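Local atomic coordinates of protein ElaA (Pseudomonas aeruginosa, PDB entry 1XEB), a protein that probably transfers an acyl group, most likely acetyl, from acyl-coenzyme A to an amine, as an ElaA-type member of the GNAT N-acetyltransferase superfamily. Residues V136-D140 with D141-I145; A11-L15 with K16-A20; E39-G42 with L43-V46. One frame throughout, in Å; residues are numbered along the deposited sequence.

Contact 1 (V136-D140 with D141-I145); sequences VYLED and DIPHI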
# COMPACT_ATOMS: atom_id res chain seq x y z
N VAL A 136 5.14 13.47 14.29
CA VAL A 136 4.89 12.05 14.49
C VAL A 136 3.60 11.83 15.28
O VAL A 136 3.28 12.60 16.18
CB VAL A 136 6.11 11.32 15.18
CG1 VAL A 136 6.73 12.20 16.25
CG2 VAL A 136 5.64 10.00 15.79
N TYR A 137 2.84 10.81 14.89
CA TYR A 137 1.58 10.47 15.54
C TYR A 137 1.52 8.96 15.76
O TYR A 137 2.33 8.22 15.22
CB TYR A 137 0.40 10.94 14.69
CG TYR A 137 0.42 10.46 13.24
CD1 TYR A 137 -0.09 9.21 12.88
CD2 TYR A 137 0.95 11.27 12.23
CE1 TYR A 137 -0.08 8.79 11.54
CE2 TYR A 137 0.96 10.86 10.91
CZ TYR A 137 0.45 9.62 10.57
OH TYR A 137 0.47 9.23 9.26
N LEU A 138 0.55 8.51 16.55
CA LEU A 138 0.45 7.08 16.83
C LEU A 138 -0.57 6.30 16.03
O LEU A 138 -1.64 6.79 15.69
CB LEU A 138 0.19 6.84 18.33
CG LEU A 138 1.28 7.22 19.33
CD1 LEU A 138 2.58 6.52 18.94
CD2 LEU A 138 1.47 8.73 19.36
N GLU A 139 -0.20 5.06 15.74
CA GLU A 139 -1.02 4.09 15.02
C GLU A 139 -0.73 2.79 15.79
O GLU A 139 0.40 2.31 15.79
CB GLU A 139 -0.58 3.97 13.55
CG GLU A 139 -1.41 4.80 12.55
CD GLU A 139 -1.00 4.59 11.09
OE1 GLU A 139 -0.71 3.44 10.69
OE2 GLU A 139 -0.97 5.59 10.33
N ASP A 140 -1.74 2.23 16.46
CA ASP A 140 -1.57 1.02 17.26
C ASP A 140 -0.34 1.23 18.14
O ASP A 140 0.49 0.35 18.31
CB ASP A 140 -1.35 -0.22 16.38
CG ASP A 140 -1.07 -1.49 17.19
OD1 ASP A 140 -0.30 -2.36 16.71
OD2 ASP A 140 -1.61 -1.64 18.31
N ASP A 141 -0.24 2.44 18.69
CA ASP A 141 0.88 2.78 19.55
C ASP A 141 2.24 2.70 18.85
O ASP A 141 3.28 2.66 19.52
CB ASP A 141 0.89 1.89 20.80
CG ASP A 141 1.11 2.69 22.09
OD1 ASP A 141 0.19 3.47 22.45
OD2 ASP A 141 2.19 2.55 22.72
N ILE A 142 2.24 2.67 17.52
CA ILE A 142 3.48 2.64 16.76
C ILE A 142 3.66 4.01 16.13
O ILE A 142 2.78 4.51 15.44
CB ILE A 142 3.43 1.63 15.61
CG1 ILE A 142 3.28 0.20 16.14
CG2 ILE A 142 4.70 1.76 14.78
CD1 ILE A 142 4.59 -0.43 16.61
N PRO A 143 4.81 4.65 16.36
CA PRO A 143 5.00 5.97 15.76
C PRO A 143 5.08 5.98 14.24
O PRO A 143 5.83 5.22 13.63
CB PRO A 143 6.27 6.49 16.44
CG PRO A 143 6.97 5.25 16.90
CD PRO A 143 5.86 4.36 17.36
N HIS A 144 4.28 6.86 13.63
CA HIS A 144 4.20 7.02 12.19
C HIS A 144 4.40 8.49 11.86
O HIS A 144 4.35 9.34 12.74
CB HIS A 144 2.83 6.60 11.67
CG HIS A 144 2.67 5.13 11.49
ND1 HIS A 144 2.78 4.23 12.53
CD2 HIS A 144 2.40 4.39 10.38
CE1 HIS A 144 2.57 3.01 12.08
NE2 HIS A 144 2.34 3.08 10.77
N ILE A 145 4.58 8.78 10.59
CA ILE A 145 4.80 10.14 10.16
C ILE A 145 4.36 10.21 8.70
O ILE A 145 4.71 9.37 7.90
CB ILE A 145 6.30 10.50 10.33
CG1 ILE A 145 6.56 11.95 9.94
CG2 ILE A 145 7.17 9.58 9.49
CD1 ILE A 145 7.94 12.42 10.37
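Val136 meets Pro143 at the open end of a β-hairpin with a two-residue turn: the CG2 methyl of Val136 lies alongside the proline ring, 3.6 Å from Pro143 CB, the two side chains pointing the same way. One step on, Tyr137 and His144 form an antiparallel hydrogen-bonded pair, Tyr137 N giving to His144 O and His144 N to Tyr137 O. The tyrosine CG sits between its own N and carbonyl carbon (chi1 53°), which folds the ring back over the partner strand. The His144 carbonyl oxygen lies over one ring face, toward its rim, and Tyr137 CE1 comes to 3.6 Å from His144 CB. Leu138 lies with Pro143 on the other face, as a non-hydrogen-bonded pair, and touches the proline loosely, Leu138 CD1 standing 4.2 Å from Pro143 CD.

Glu139 shares the face of Tyr137 and His144. Its CB makes a CH-pi contact over the imidazole, 3.8 Å from the ring centroid, and its carboxylate stacks on the same ring with the two planes 29° apart. Glu139 OE1 is 3.1 Å from His144 NE2, yet it lies above the ring and the angle is too poor for a hydrogen bond. The imidazole is instead held by ND1, which donates to Ile142 O at 2.9 Å; Glu139 N reaches that same oxygen from the opposite face of its carbonyl plane. Asp140 and Asp141 are the central residues of a type I' turn from Glu139 to Ile142, closed by Ile142 N to Glu139 O at 2.6 Å.

This hairpin illustrates how a sheet edge is tied inward. Strand 142-149 pairs with strand 113-118, whose Ser116 OG hydrogen-bonds both Tyr137 OH and Glu139 OE2, while strand 137-139 pairs with strand 142-149.

Contact 2 (A11-L15 with K16-A20); sequences ADLTL and KELYA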
# COMPACT_ATOMS: atom_id res chain seq x y z
N ALA A 11 -13.31 -2.00 -9.28
CA ALA A 11 -14.51 -2.46 -9.95
C ALA A 11 -14.27 -3.70 -10.81
O ALA A 11 -15.21 -4.34 -11.25
CB ALA A 11 -15.08 -1.36 -10.82
N ASP A 12 -12.99 -4.03 -11.01
CA ASP A 12 -12.60 -5.18 -11.81
C ASP A 12 -12.06 -6.35 -10.99
O ASP A 12 -11.61 -7.36 -11.54
CB ASP A 12 -11.56 -4.76 -12.85
CG ASP A 12 -12.12 -3.78 -13.86
OD1 ASP A 12 -13.22 -4.07 -14.38
OD2 ASP A 12 -11.48 -2.74 -14.13
N LEU A 13 -12.09 -6.23 -9.67
CA LEU A 13 -11.62 -7.33 -8.83
C LEU A 13 -12.55 -8.55 -8.96
O LEU A 13 -13.74 -8.41 -9.24
CB LEU A 13 -11.57 -6.90 -7.36
CG LEU A 13 -10.56 -5.84 -6.92
CD1 LEU A 13 -10.89 -5.34 -5.54
CD2 LEU A 13 -9.17 -6.42 -6.96
N THR A 14 -11.99 -9.74 -8.77
CA THR A 14 -12.77 -10.96 -8.78
C THR A 14 -12.95 -11.31 -7.30
O THR A 14 -12.14 -10.88 -6.46
CB THR A 14 -12.02 -12.13 -9.44
OG1 THR A 14 -10.76 -12.31 -8.78
CG2 THR A 14 -11.80 -11.86 -10.92
N LEU A 15 -14.00 -12.06 -6.96
CA LEU A 15 -14.22 -12.45 -5.57
C LEU A 15 -12.96 -13.09 -4.98
O LEU A 15 -12.60 -12.82 -3.83
CB LEU A 15 -15.38 -13.44 -5.45
CG LEU A 15 -16.81 -13.02 -5.76
CD1 LEU A 15 -17.73 -14.22 -5.58
CD2 LEU A 15 -17.25 -11.88 -4.85
N LYS A 16 -12.28 -13.93 -5.76
CA LYS A 16 -11.07 -14.59 -5.27
C LYS A 16 -9.99 -13.58 -4.83
O LYS A 16 -9.45 -13.69 -3.73
CB LYS A 16 -10.50 -15.51 -6.35
CG LYS A 16 -11.45 -16.65 -6.75
CD LYS A 16 -11.65 -16.76 -8.27
CE LYS A 16 -12.45 -15.56 -8.85
NZ LYS A 16 -13.80 -15.37 -8.21
N GLU A 17 -9.70 -12.62 -5.71
CA GLU A 17 -8.71 -11.57 -5.48
C GLU A 17 -8.99 -10.72 -4.24
O GLU A 17 -8.11 -10.53 -3.39
CB GLU A 17 -8.63 -10.67 -6.72
CG GLU A 17 -7.88 -11.28 -7.90
CD GLU A 17 -8.08 -10.54 -9.22
OE1 GLU A 17 -7.30 -10.77 -10.17
OE2 GLU A 17 -9.04 -9.73 -9.31
N LEU A 18 -10.21 -10.20 -4.13
CA LEU A 18 -10.62 -9.35 -3.00
C LEU A 18 -10.38 -10.13 -1.72
O LEU A 18 -9.81 -9.63 -0.73
CB LEU A 18 -12.11 -9.01 -3.12
CG LEU A 18 -12.67 -7.74 -2.45
CD1 LEU A 18 -14.10 -8.01 -1.95
CD2 LEU A 18 -11.77 -7.30 -1.29
N TYR A 19 -10.83 -11.37 -1.73
CA TYR A 19 -10.68 -12.24 -0.59
C TYR A 19 -9.19 -12.37 -0.30
O TYR A 19 -8.73 -12.15 0.83
CB TYR A 19 -11.32 -13.58 -0.90
CG TYR A 19 -11.58 -14.43 0.31
CD1 TYR A 19 -10.66 -15.39 0.72
CD2 TYR A 19 -12.70 -14.21 1.10
CE1 TYR A 19 -10.85 -16.11 1.89
CE2 TYR A 19 -12.90 -14.91 2.27
CZ TYR A 19 -11.97 -15.86 2.66
OH TYR A 19 -12.15 -16.56 3.83
N ALA A 20 -8.41 -12.70 -1.32
CA ALA A 20 -6.97 -12.89 -1.17
C ALA A 20 -6.25 -11.69 -0.57
O ALA A 20 -5.50 -11.83 0.39
CB ALA A 20 -6.33 -13.26 -2.50
O HOH W 1 -15.47 -13.29 -9.54
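Thr14 and Glu17 grip each other reciprocally at the start of a helix, a textbook capping box. Glu17 N donates to Thr14 OG1 over 3.3 Å, and Thr14 N returns a bond of 3.0 Å to Glu17 OE2, which it approaches on the anti side, 32° out of the carboxylate plane. Both halves depend on side-chain rotation: the threonine hydroxyl stands between its backbone N and carbonyl carbon (chi1 55°), turned toward the first helical turn, while the glutamate runs extended beyond CG, crossing the threonine side chain obliquely on the way back to the N-cap. Regular helical bonding starts at once, with Leu18 N donating to Thr14 O and Tyr19 N to Leu15 O.

Around this box, Lys16 is bent at three successive torsions and curls back, bringing its CE to 3.5 Å from Thr14 CB. A water accepts from Lys16 NZ and from Leu15 N, bridging the ammonium group to an amide of the first turn. On another flank Leu13 CD1 packs against Leu18 CG at 4.3 Å.

Further out, Lys8 forms a salt bridge with Glu17 OE2 and a hydrogen bond with Asp12 O, so the capping oxygen has a cationic partner that probably favours its charged form. Leu13 rests on His51, and Glu17 on Met53 and Trp55; the loop leaving strand 4-9 thus delivers helix 15-32 against strand 50-56.

Contact 3 (E39-G42 with L43-V46); sequences EVDG and LDLV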
# COMPACT_ATOMS: atom_id res chain seq x y z
N GLU A 39 -9.43 -3.76 9.64
CA GLU A 39 -8.74 -3.92 8.37
C GLU A 39 -9.63 -3.59 7.17
O GLU A 39 -9.17 -2.99 6.20
CB GLU A 39 -8.22 -5.35 8.26
CG GLU A 39 -7.38 -5.66 7.03
CD GLU A 39 -6.14 -4.80 6.94
OE1 GLU A 39 -5.36 -4.81 7.91
OE2 GLU A 39 -5.95 -4.12 5.90
N VAL A 40 -10.89 -4.02 7.22
CA VAL A 40 -11.83 -3.78 6.12
C VAL A 40 -12.40 -2.39 6.37
O VAL A 40 -13.53 -2.25 6.84
CB VAL A 40 -12.95 -4.82 6.15
CG1 VAL A 40 -13.79 -4.74 4.89
CG2 VAL A 40 -12.35 -6.20 6.34
N ASP A 41 -11.61 -1.38 6.03
CA ASP A 41 -11.95 0.00 6.30
C ASP A 41 -12.85 0.79 5.36
O ASP A 41 -12.95 2.00 5.50
CB ASP A 41 -10.66 0.80 6.55
CG ASP A 41 -9.82 1.01 5.28
OD1 ASP A 41 -8.85 1.80 5.33
OD2 ASP A 41 -10.13 0.41 4.23
N GLY A 42 -13.50 0.13 4.41
CA GLY A 42 -14.38 0.86 3.50
C GLY A 42 -13.76 1.68 2.37
O GLY A 42 -14.49 2.26 1.57
N LEU A 43 -12.44 1.74 2.27
CA LEU A 43 -11.83 2.53 1.19
C LEU A 43 -11.41 1.65 0.02
O LEU A 43 -10.84 2.14 -0.97
CB LEU A 43 -10.62 3.29 1.71
CG LEU A 43 -10.91 4.21 2.89
CD1 LEU A 43 -9.60 4.75 3.44
CD2 LEU A 43 -11.83 5.35 2.45
N ASP A 44 -11.72 0.36 0.13
CA ASP A 44 -11.35 -0.61 -0.89
C ASP A 44 -12.19 -0.64 -2.15
O ASP A 44 -11.65 -0.86 -3.23
CB ASP A 44 -11.30 -2.01 -0.29
CG ASP A 44 -10.15 -2.19 0.66
OD1 ASP A 44 -10.38 -2.40 1.87
OD2 ASP A 44 -8.99 -2.14 0.21
N LEU A 45 -13.49 -0.43 -2.03
CA LEU A 45 -14.36 -0.47 -3.22
C LEU A 45 -15.07 0.86 -3.52
O LEU A 45 -16.28 0.88 -3.73
CB LEU A 45 -15.43 -1.57 -3.06
CG LEU A 45 -14.99 -2.88 -2.42
CD1 LEU A 45 -16.21 -3.80 -2.28
CD2 LEU A 45 -13.88 -3.54 -3.25
N VAL A 46 -14.32 1.95 -3.54
CA VAL A 46 -14.92 3.25 -3.83
C VAL A 46 -14.05 4.05 -4.79
O VAL A 46 -12.86 3.76 -4.92
CB VAL A 46 -15.10 4.10 -2.55
CG1 VAL A 46 -16.14 3.45 -1.64
CG2 VAL A 46 -13.73 4.25 -1.85
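Asp41 reaches forward to Leu43 in an Asx turn closed by a weak bond, within an irregular loop of the GNAT domain that joins helix 15-32 to strand 50-56; an inverse gamma turn centred on Val40 precedes Asp41. The close part lies round the Asp41 carboxylate. With CG between the backbone N and the carbonyl carbon (chi1 71°), the carboxylate swings forward along the chain, and OD2 accepts the nearly straight bond from Leu43 N at 3.3 Å. The other oxygen, OD1, rests against the Leu43 CD1 methyl at 3.6 Å, the two side chains crossing at about a right angle. Gly42 lies between them with a positive phi (77°), a backbone shape that glycine takes up readily.

Asp44, itself buried, brings a second carboxylate to this cluster, its plane turned 46° from that of Asp41 and its OD1 3.7 Å from Asp41 OD2. Two like charges so near would probably repel each other, but arginines are likely to offset them, Arg65 forming a salt bridge with Asp41 OD2 and Arg25 one with Asp44 OD2. Arg25 also pairs with Glu39, giving the loop a second ionic hold on helix 15-32.

The outer side is looser. Gly42 is exposed, and its carbonyl oxygen lies near the Val46 methyls, 3.8 Å from CG1.

In the fold
Along the chain the order is contact 2, contact 3, contact 1. Contacts 2 and 3 flank helix 15-32, one at its N-terminal cap and one in the loop that follows it; their centres are 13 Å apart, and they touch where Leu13 CD1 packs on Leu45 CD2 at 4.2 Å. Contact 1, near the C-terminus, lies about 30 Å from contact 2 and 21 Å from contact 3, centre to centre, on the opposite side of the chain's centre from contact 2. One mixed sheet connects the regions: strand 50-56 lies beside contact 2, contact 3 packs on strand 59-67 through Leu43 and Asp44, and strand 142-149 carries contact 1. The three local contacts are thus spread over a single GNAT-type fold.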